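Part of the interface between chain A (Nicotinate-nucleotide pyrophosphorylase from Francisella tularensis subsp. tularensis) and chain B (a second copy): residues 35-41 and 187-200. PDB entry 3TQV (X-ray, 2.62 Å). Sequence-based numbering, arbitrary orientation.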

ATOM      1  N   ASP A  35      -9.557 -12.740  18.594  1.00 22.38           N
ATOM      2  CA  ASP A  35      -8.147 -12.804  18.972  1.00 20.73           C
ATOM      3  C   ASP A  35      -7.906 -13.796  20.109  1.00 27.12           C
ATOM      4  O   ASP A  35      -8.175 -13.509  21.283  1.00 32.36           O
ATOM      5  CB  ASP A  35      -7.628 -11.418  19.367  1.00 21.64           C
ATOM      6  CG  ASP A  35      -6.172 -11.443  19.861  1.00 26.36           C
ATOM      7  OD1 ASP A  35      -5.568 -12.538  19.968  1.00 27.79           O
ATOM      8  OD2 ASP A  35      -5.634 -10.355  20.155  1.00 23.98           O
ATOM      9  N   ILE A  36      -7.365 -14.953  19.747  1.00 27.40           N
ATOM     10  CA  ILE A  36      -7.171 -16.033  20.698  1.00 31.53           C
ATOM     11  C   ILE A  36      -6.089 -15.771  21.748  1.00 33.83           C
ATOM     12  O   ILE A  36      -6.161 -16.329  22.838  1.00 36.56           O
ATOM     13  CB  ILE A  36      -6.897 -17.395  19.995  1.00 28.87           C
ATOM     14  CG1 ILE A  36      -5.478 -17.462  19.432  1.00 34.39           C
ATOM     15  CG2 ILE A  36      -7.932 -17.675  18.917  1.00 29.95           C
ATOM     16  CD1 ILE A  36      -5.092 -18.843  18.956  1.00 49.98           C
ATOM     17  N   THR A  37      -5.102 -14.933  21.428  1.00 26.01           N
ATOM     18  CA  THR A  37      -3.951 -14.709  22.315  1.00 27.38           C
ATOM     19  C   THR A  37      -4.271 -13.699  23.422  1.00 30.11           C
ATOM     20  O   THR A  37      -3.607 -13.661  24.464  1.00 28.35           O
ATOM     21  CB  THR A  37      -2.700 -14.230  21.521  1.00 23.39           C
ATOM     22  OG1 THR A  37      -2.352 -15.198  20.523  1.00 27.40           O
ATOM     23  CG2 THR A  37      -1.496 -14.001  22.444  1.00 24.11           C
ATOM     24  N   ALA A  38      -5.303 -12.892  23.179  1.00 33.58           N
ATOM     25  CA  ALA A  38      -5.759 -11.871  24.123  1.00 31.91           C
ATOM     26  C   ALA A  38      -6.417 -12.451  25.374  1.00 36.96           C
ATOM     27  O   ALA A  38      -6.513 -11.779  26.400  1.00 36.03           O
ATOM     28  CB  ALA A  38      -6.707 -10.901  23.427  1.00 29.67           C
ATOM     29  N   GLN A  39      -6.869 -13.695  25.286  1.00 37.62           N
ATOM     30  CA  GLN A  39      -7.518 -14.344  26.414  1.00 41.73           C
ATOM     31  C   GLN A  39      -6.547 -14.678  27.538  1.00 43.25           C
ATOM     32  O   GLN A  39      -6.948 -14.945  28.671  1.00 49.86           O
ATOM     33  CB  GLN A  39      -8.248 -15.595  25.943  1.00 45.27           C
ATOM     34  CG  GLN A  39      -9.592 -15.260  25.335  1.00 56.05           C
ATOM     35  CD  GLN A  39     -10.429 -14.386  26.267  1.00 54.48           C
ATOM     36  OE1 GLN A  39     -10.795 -13.254  25.922  1.00 46.61           O
ATOM     37  NE2 GLN A  39     -10.727 -14.911  27.464  1.00 48.63           N
ATOM     38  N   LEU A  40      -5.265 -14.650  27.204  1.00 33.34           N
ATOM     39  CA  LEU A  40      -4.202 -14.934  28.145  1.00 38.96           C
ATOM     40  C   LEU A  40      -3.928 -13.700  28.989  1.00 35.78           C
ATOM     41  O   LEU A  40      -3.388 -13.794  30.096  1.00 47.36           O
ATOM     42  CB  LEU A  40      -2.933 -15.322  27.389  1.00 34.47           C
ATOM     43  CG  LEU A  40      -3.049 -16.303  26.214  1.00 33.26           C
ATOM     44  CD1 LEU A  40      -1.674 -16.584  25.632  1.00 28.79           C
ATOM     45  CD2 LEU A  40      -3.725 -17.595  26.625  1.00 28.03           C
ATOM     46  N   ALA A  41      -4.308 -12.541  28.458  1.00 20.31           N
ATOM     47  CA  ALA A  41      -4.116 -11.277  29.151  1.00 21.06           C
ATOM     48  C   ALA A  41      -5.238 -10.997  30.148  1.00 26.85           C
ATOM     49  O   ALA A  41      -6.373 -11.448  29.977  1.00 24.68           O
ATOM     50  CB  ALA A  41      -3.985 -10.136  28.160  1.00 17.60           C
TER
ATOM     51  N   LYS B 187       3.174 -19.880  32.496  1.00 36.61           N
ATOM     52  CA  LYS B 187       1.736 -19.746  32.688  1.00 42.86           C
ATOM     53  C   LYS B 187       1.076 -19.566  31.342  1.00 37.06           C
ATOM     54  O   LYS B 187       0.183 -20.330  30.968  1.00 38.41           O
ATOM     55  CB  LYS B 187       1.403 -18.565  33.603  1.00 44.42           C
ATOM     56  CG  LYS B 187       1.686 -18.823  35.079  1.00 68.35           C
ATOM     57  CD  LYS B 187       1.357 -17.615  35.945  1.00 72.13           C
ATOM     58  CE  LYS B 187       1.740 -17.849  37.409  1.00 87.59           C
ATOM     59  NZ  LYS B 187       1.530 -16.638  38.256  1.00 93.12           N
ATOM     60  N   ALA B 188       1.559 -18.567  30.609  1.00 38.66           N
ATOM     61  CA  ALA B 188       0.984 -18.151  29.334  1.00 28.42           C
ATOM     62  C   ALA B 188       0.826 -19.296  28.335  1.00 21.15           C
ATOM     63  O   ALA B 188      -0.263 -19.531  27.801  1.00 22.23           O
ATOM     64  CB  ALA B 188       1.824 -17.040  28.728  1.00 22.99           C
ATOM     65  N   VAL B 189       1.924 -19.991  28.076  1.00 21.32           N
ATOM     66  CA  VAL B 189       1.905 -21.152  27.184  1.00 26.46           C
ATOM     67  C   VAL B 189       0.919 -22.233  27.695  1.00 28.47           C
ATOM     68  O   VAL B 189       0.042 -22.701  26.961  1.00 22.27           O
ATOM     69  CB  VAL B 189       3.349 -21.726  26.982  1.00 24.37           C
ATOM     70  CG1 VAL B 189       3.346 -22.924  26.044  1.00 23.19           C
ATOM     71  CG2 VAL B 189       4.306 -20.616  26.482  1.00 12.72           C
ATOM     72  N   THR B 190       1.046 -22.595  28.963  1.00 29.17           N
ATOM     73  CA  THR B 190       0.146 -23.555  29.570  1.00 27.16           C
ATOM     74  C   THR B 190      -1.342 -23.202  29.399  1.00 23.83           C
ATOM     75  O   THR B 190      -2.140 -24.025  28.918  1.00 15.89           O
ATOM     76  CB  THR B 190       0.482 -23.735  31.047  1.00 35.13           C
ATOM     77  OG1 THR B 190       1.798 -24.298  31.157  1.00 37.16           O
ATOM     78  CG2 THR B 190      -0.536 -24.644  31.724  1.00 26.41           C
ATOM     79  N   LYS B 191      -1.729 -21.989  29.788  1.00 40.07           N
ATOM     80  CA  LYS B 191      -3.094 -21.545  29.527  1.00 33.22           C
ATOM     81  C   LYS B 191      -3.404 -21.697  28.035  1.00 27.84           C
ATOM     82  O   LYS B 191      -4.469 -22.181  27.658  1.00 25.14           O
ATOM     83  CB  LYS B 191      -3.287 -20.093  29.954  1.00 34.17           C
ATOM     84  CG  LYS B 191      -4.583 -19.470  29.443  1.00 31.84           C
ATOM     85  CD  LYS B 191      -5.658 -19.384  30.524  1.00 35.09           C
ATOM     86  CE  LYS B 191      -5.458 -18.165  31.419  1.00 51.49           C
ATOM     87  NZ  LYS B 191      -6.502 -18.041  32.479  1.00 60.31           N
ATOM     88  N   ALA B 192      -2.459 -21.303  27.185  1.00 32.16           N
ATOM     89  CA  ALA B 192      -2.701 -21.305  25.745  1.00 28.82           C
ATOM     90  C   ALA B 192      -2.951 -22.705  25.147  1.00 25.41           C
ATOM     91  O   ALA B 192      -3.730 -22.838  24.210  1.00 23.29           O
ATOM     92  CB  ALA B 192      -1.588 -20.571  24.998  1.00 23.97           C
ATOM     93  N   LYS B 193      -2.298 -23.736  25.682  1.00 26.21           N
ATOM     94  CA  LYS B 193      -2.532 -25.106  25.233  1.00 23.48           C
ATOM     95  C   LYS B 193      -3.880 -25.589  25.759  1.00 28.57           C
ATOM     96  O   LYS B 193      -4.611 -26.316  25.069  1.00 27.76           O
ATOM     97  CB  LYS B 193      -1.432 -26.048  25.739  1.00 28.83           C
ATOM     98  CG  LYS B 193      -0.138 -26.095  24.935  1.00 25.67           C
ATOM     99  CD  LYS B 193       0.440 -27.518  24.989  1.00 37.69           C
ATOM    100  CE  LYS B 193       1.799 -27.645  24.279  1.00 44.56           C
ATOM    101  NZ  LYS B 193       2.499 -28.950  24.588  1.00 31.16           N
ATOM    102  N   LYS B 194      -4.195 -25.186  26.990  1.00 32.65           N
ATOM    103  CA  LYS B 194      -5.440 -25.568  27.643  1.00 31.64           C
ATOM    104  C   LYS B 194      -6.682 -25.147  26.835  1.00 38.24           C
ATOM    105  O   LYS B 194      -7.659 -25.905  26.710  1.00 36.69           O
ATOM    106  CB  LYS B 194      -5.489 -24.978  29.054  1.00 34.03           C
ATOM    107  CG  LYS B 194      -6.840 -25.106  29.752  1.00 37.22           C
ATOM    108  CD  LYS B 194      -7.006 -26.445  30.465  1.00 42.46           C
ATOM    109  CE  LYS B 194      -7.348 -26.219  31.928  1.00 57.27           C
ATOM    110  NZ  LYS B 194      -6.409 -25.223  32.533  1.00 47.86           N
ATOM    111  N   LEU B 195      -6.637 -23.937  26.285  1.00 28.28           N
ATOM    112  CA  LEU B 195      -7.737 -23.420  25.476  1.00 29.35           C
ATOM    113  C   LEU B 195      -7.923 -24.224  24.187  1.00 28.99           C
ATOM    114  O   LEU B 195      -8.951 -24.881  23.993  1.00 31.50           O
ATOM    115  CB  LEU B 195      -7.517 -21.934  25.185  1.00 31.19           C
ATOM    116  CG  LEU B 195      -7.553 -21.082  26.463  1.00 32.77           C
ATOM    117  CD1 LEU B 195      -7.083 -19.652  26.245  1.00 30.85           C
ATOM    118  CD2 LEU B 195      -8.954 -21.115  27.075  1.00 24.69           C
ATOM    119  N   ASP B 196      -6.927 -24.181  23.310  1.00 34.30           N
ATOM    120  CA  ASP B 196      -6.944 -24.998  22.102  1.00 34.77           C
ATOM    121  C   ASP B 196      -5.584 -25.664  21.963  1.00 38.35           C
ATOM    122  O   ASP B 196      -4.570 -24.988  21.900  1.00 32.80           O
ATOM    123  CB  ASP B 196      -7.290 -24.150  20.863  1.00 38.41           C
ATOM    124  CG  ASP B 196      -7.583 -25.005  19.619  1.00 49.67           C
ATOM    125  OD1 ASP B 196      -8.703 -24.912  19.064  1.00 51.04           O
ATOM    126  OD2 ASP B 196      -6.690 -25.767  19.189  1.00 50.63           O
ATOM    127  N   SER B 197      -5.564 -26.991  21.928  1.00 57.12           N
ATOM    128  CA  SER B 197      -4.304 -27.723  21.854  1.00 57.01           C
ATOM    129  C   SER B 197      -3.796 -27.837  20.417  1.00 59.46           C
ATOM    130  O   SER B 197      -2.662 -28.254  20.184  1.00 57.77           O
ATOM    131  CB  SER B 197      -4.457 -29.122  22.457  1.00 67.47           C
ATOM    132  OG  SER B 197      -5.115 -29.991  21.550  1.00 77.75           O
ATOM    133  N   ASN B 198      -4.638 -27.461  19.460  1.00 35.50           N
ATOM    134  CA  ASN B 198      -4.315 -27.619  18.049  1.00 40.29           C
ATOM    135  C   ASN B 198      -3.571 -26.435  17.449  1.00 33.19           C
ATOM    136  O   ASN B 198      -3.149 -26.478  16.291  1.00 37.87           O
ATOM    137  CB  ASN B 198      -5.582 -27.876  17.230  1.00 48.72           C
ATOM    138  CG  ASN B 198      -6.160 -29.248  17.471  1.00 66.68           C
ATOM    139  OD1 ASN B 198      -6.028 -29.804  18.563  1.00 67.56           O
ATOM    140  ND2 ASN B 198      -6.800 -29.811  16.450  1.00 80.88           N
ATOM    141  N   LYS B 199      -3.421 -25.373  18.229  1.00 47.46           N
ATOM    142  CA  LYS B 199      -2.839 -24.145  17.716  1.00 42.62           C
ATOM    143  C   LYS B 199      -1.333 -24.088  17.936  1.00 40.91           C
ATOM    144  O   LYS B 199      -0.808 -24.612  18.924  1.00 43.51           O
ATOM    145  CB  LYS B 199      -3.500 -22.937  18.372  1.00 39.06           C
ATOM    146  CG  LYS B 199      -5.006 -22.919  18.248  1.00 45.78           C
ATOM    147  CD  LYS B 199      -5.455 -22.687  16.818  1.00 41.02           C
ATOM    148  CE  LYS B 199      -6.964 -22.721  16.723  1.00 37.86           C
ATOM    149  NZ  LYS B 199      -7.425 -22.418  15.350  1.00 39.13           N
ATOM    150  N   VAL B 200      -0.642 -23.446  16.999  1.00 18.32           N
ATOM    151  CA  VAL B 200       0.767 -23.181  17.151  1.00 17.45           C
ATOM    152  C   VAL B 200       0.973 -22.132  18.233  1.00 21.55           C
ATOM    153  O   VAL B 200       0.403 -21.043  18.169  1.00 22.42           O
ATOM    154  CB  VAL B 200       1.357 -22.674  15.832  1.00 17.82           C
ATOM    155  CG1 VAL B 200       2.764 -22.063  16.048  1.00 15.67           C
ATOM    156  CG2 VAL B 200       1.375 -23.807  14.803  1.00 17.49           C
TER

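How does chain A begin its approach to chain B? Asp35(A) takes no part in the contact itself; its OD1 accepts a hydrogen bond from the backbone N of Thr37(A) at 2.8 Å and a weak one from the N of Ala38(A) at 3.2 Å, tying the carboxylate to the start of the turn that follows. From Ile36(A) to Leu40(A) the backbone has helical phi/psi values without the regular bonds of a helix. Ile36(A), next to the aspartate, points toward chain B, and its CD1 comes within 4.1 Å of CG of Lys199(B). That contact joins carbon to carbon: the aliphatic part of the lysine lies against the isoleucine, while its NZ stands farther off, 5.6 Å from CD1 of Ile36(A).

Which of the next three residues reach chain B? Gln39(A) alone does. Thr37(A) points away from chain B, and its hydroxyl is hydrogen-bonded elsewhere in the structure. Ala38(A) is buried but out of reach of the partner stretch. The CB of Gln39(A) lies 4.2 Å from CD1 of Leu195(B). The amide end of this exposed side chain forms no hydrogen bond across the stretches, so the glutamine contributes carbon surface here.

Which residue buries most against the other stretch? Leu40(A) does, with 92 Å² covered, the largest share of any residue in a total of 291 Å². Its CA-to-CB bond points sideways, but with chi1 at m and chi2 at t the end of the side chain comes nearer to chain B. There CD2 sits 3.5 Å from CG of Lys191(B), 4.0 Å from CB of Ala192(B) and 4.0 Å from CD1 of Leu195(B), while CD1 of Leu40(A) lies 3.9 Å from O of Ala188(B). These partners lie at positions 188, 191, 192 and 195 of one helix. The small side chains of Ala188(B) and Ala192(B) let the leucine come near the helix backbone: its CD2 is 3.9 Å from CA of Ala192(B). The carbonyl that its CD1 meets is already engaged, since O of Ala188(B) accepts a 2.9 Å hydrogen bond from N of Ala192(B).

What, then, holds the stretches together? No hydrogen bond crosses between them, so packing carries this part of the interface. Lys191(B), an exposed residue, suits its place because its methylene groups cover the leucine while its NZ lies beyond the packed carbons, 4.9 Å from O of Gln39(A). Ala41(A), pointing away from chain B, ends the stretch without touching the partner.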